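Local atomic coordinates of putative short-chain dehydrogenase/reductase (Burkholderia xenovorans, PDB entry 5K9Z), a protein that probably catalyses NAD(P)-dependent oxidation or reduction at a CH-OH group, as a member of the short-chain dehydrogenase/reductase family. Residues P191-T194 against V195-M199. Numbering follows the deposited sequence.
Sequences PGTT and VTEMM
Thr194 ends the extended run 191-194 and caps the short helix 195-199, whose first turn closes through the hydrogen bond from Met198 N to Thr194 O (3.2 Å). The same residue is the N-cap: its OG1 accepts from Glu197 N at 3.1 Å along an almost straight N-H...O line (177°). A chi1 of 79°, with OG1 between the backbone N and the carbonyl carbon, sets this oxygen facing Glu197 N; with the carbonyl O taking Met198 N, one threonine receives two successive N-H groups. Met198 reaches back along the loop, CG resting 3.3 Å from Thr194 O. Its extended chain brings the methyl CE to 3.2 Å from Thr193 OG1, a close approach in which the two side chains cross at about a right angle. Glu197 also leans back over the loop, OE1 lying 4.3 Å from Thr193 CA. Pro191 ends strand 184-191 and Gly192 opens the loop, consistent with the segment that in SDR enzymes usually borders the cofactor. Pro191 and Gly192 hydrogen-bond through their backbones to Thr149 and Val250, respectively, Tyr161 of helix 159-179 touches Thr193 and Met198, helix 205-216 packs on Thr194 and Thr196, and Phe265 of the second subunit meets Val195 and Met198.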
ATOM      1  N   PRO C 191       2.240  -3.846  13.335  1.00 20.75           N
ATOM      2  CA  PRO C 191       2.155  -2.714  14.266  1.00 21.62           C
ATOM      3  C   PRO C 191       2.856  -1.504  13.684  1.00 22.35           C
ATOM      4  O   PRO C 191       3.818  -1.621  12.924  1.00 22.50           O
ATOM      5  CB  PRO C 191       2.897  -3.212  15.520  1.00 22.35           C
ATOM      6  CG  PRO C 191       3.151  -4.688  15.287  1.00 21.78           C
ATOM      7  CD  PRO C 191       3.131  -4.913  13.822  1.00 21.04           C
ATOM      8  N   GLY C 192       2.330  -0.329  14.010  1.00 22.89           N
ATOM      9  CA  GLY C 192       3.097   0.875  13.822  1.00 25.67           C
ATOM     10  C   GLY C 192       4.256   0.902  14.806  1.00 31.84           C
ATOM     11  O   GLY C 192       4.243   0.222  15.834  1.00 30.51           O
ATOM     12  N   THR C 193       5.302   1.652  14.479  1.00 38.63           N
ATOM     13  CA  THR C 193       6.419   1.816  15.407  1.00 43.89           C
ATOM     14  C   THR C 193       6.863   3.269  15.398  1.00 39.12           C
ATOM     15  O   THR C 193       6.397   4.084  14.599  1.00 46.95           O
ATOM     16  CB  THR C 193       7.617   0.907  15.071  1.00 53.26           C
ATOM     17  OG1 THR C 193       8.137   1.245  13.779  1.00 56.94           O
ATOM     18  CG2 THR C 193       7.229  -0.575  15.100  1.00 57.33           C
ATOM     19  N   THR C 194       7.771   3.593  16.312  1.00 40.58           N
ATOM     20  CA  THR C 194       8.442   4.883  16.315  1.00 37.68           C
ATOM     21  C   THR C 194       9.939   4.645  16.452  1.00 39.72           C
ATOM     22  O   THR C 194      10.381   3.566  16.858  1.00 35.97           O
ATOM     23  CB  THR C 194       7.949   5.803  17.452  1.00 36.99           C
ATOM     24  OG1 THR C 194       8.565   5.419  18.689  1.00 34.94           O
ATOM     25  CG2 THR C 194       6.431   5.712  17.603  1.00 33.50           C
ATOM     26  N   VAL C 195      10.720   5.672  16.110  1.00 39.09           N
ATOM     27  CA  VAL C 195      12.165   5.547  16.243  1.00 36.79           C
ATOM     28  C   VAL C 195      12.575   5.531  17.715  1.00 44.29           C
ATOM     29  O   VAL C 195      13.603   4.935  18.073  1.00 45.42           O
ATOM     30  CB  VAL C 195      12.869   6.661  15.443  1.00 36.13           C
ATOM     31  CG1 VAL C 195      12.620   8.048  16.071  1.00 37.58           C
ATOM     32  CG2 VAL C 195      14.362   6.356  15.303  1.00 41.28           C
ATOM     33  N   THR C 196      11.777   6.158  18.591  1.00 43.19           N
ATOM     34  CA  THR C 196      12.049   6.125  20.030  1.00 40.59           C
ATOM     35  C   THR C 196      11.968   4.702  20.577  1.00 45.09           C
ATOM     36  O   THR C 196      12.866   4.251  21.302  1.00 36.51           O
ATOM     37  CB  THR C 196      11.061   7.029  20.768  1.00 44.32           C
ATOM     38  OG1 THR C 196      11.197   8.378  20.303  1.00 45.43           O
ATOM     39  CG2 THR C 196      11.295   6.986  22.271  1.00 38.41           C
ATOM     40  N   GLU C 197      10.884   3.986  20.255  1.00 34.27           N
ATOM     41  CA  GLU C 197      10.768   2.587  20.657  1.00 42.91           C
ATOM     42  C   GLU C 197      11.929   1.756  20.120  1.00 42.20           C
ATOM     43  O   GLU C 197      12.421   0.843  20.797  1.00 49.24           O
ATOM     44  CB  GLU C 197       9.440   2.012  20.162  1.00 39.36           C
ATOM     45  CG  GLU C 197       8.962   0.802  20.934  1.00 44.44           C
ATOM     46  CD  GLU C 197       7.498   0.515  20.657  1.00 54.07           C
ATOM     47  OE1 GLU C 197       7.123   0.480  19.461  1.00 49.37           O
ATOM     48  OE2 GLU C 197       6.721   0.364  21.631  1.00 59.34           O
ATOM     49  N   MET C 198      12.379   2.058  18.903  1.00 37.63           N
ATOM     50  CA  MET C 198      13.499   1.331  18.316  1.00 41.08           C
ATOM     51  C   MET C 198      14.799   1.624  19.046  1.00 41.01           C
ATOM     52  O   MET C 198      15.563   0.703  19.359  1.00 44.44           O
ATOM     53  CB  MET C 198      13.636   1.691  16.844  1.00 45.01           C
ATOM     54  CG  MET C 198      12.496   1.182  16.003  1.00 41.20           C
ATOM     55  SD  MET C 198      12.881   1.414  14.273  1.00 40.78           S
ATOM     56  CE  MET C 198      11.338   0.879  13.532  1.00 29.47           C
ATOM     57  N   MET C 199      15.062   2.905  19.323  1.00 41.47           N
ATOM     58  CA  MET C 199      16.351   3.392  19.800  1.00 44.77           C
ATOM     59  C   MET C 199      16.451   3.455  21.316  1.00 50.69           C
ATOM     60  O   MET C 199      17.504   3.127  21.881  1.00 46.81           O
ATOM     61  CB  MET C 199      16.629   4.794  19.244  1.00 45.36           C
ATOM     62  CG  MET C 199      16.733   4.859  17.740  1.00 49.48           C
ATOM     63  SD  MET C 199      18.433   5.035  17.186  1.00 57.16           S
ATOM     64  CE  MET C 199      18.141   5.282  15.429  1.00 58.57           C
TER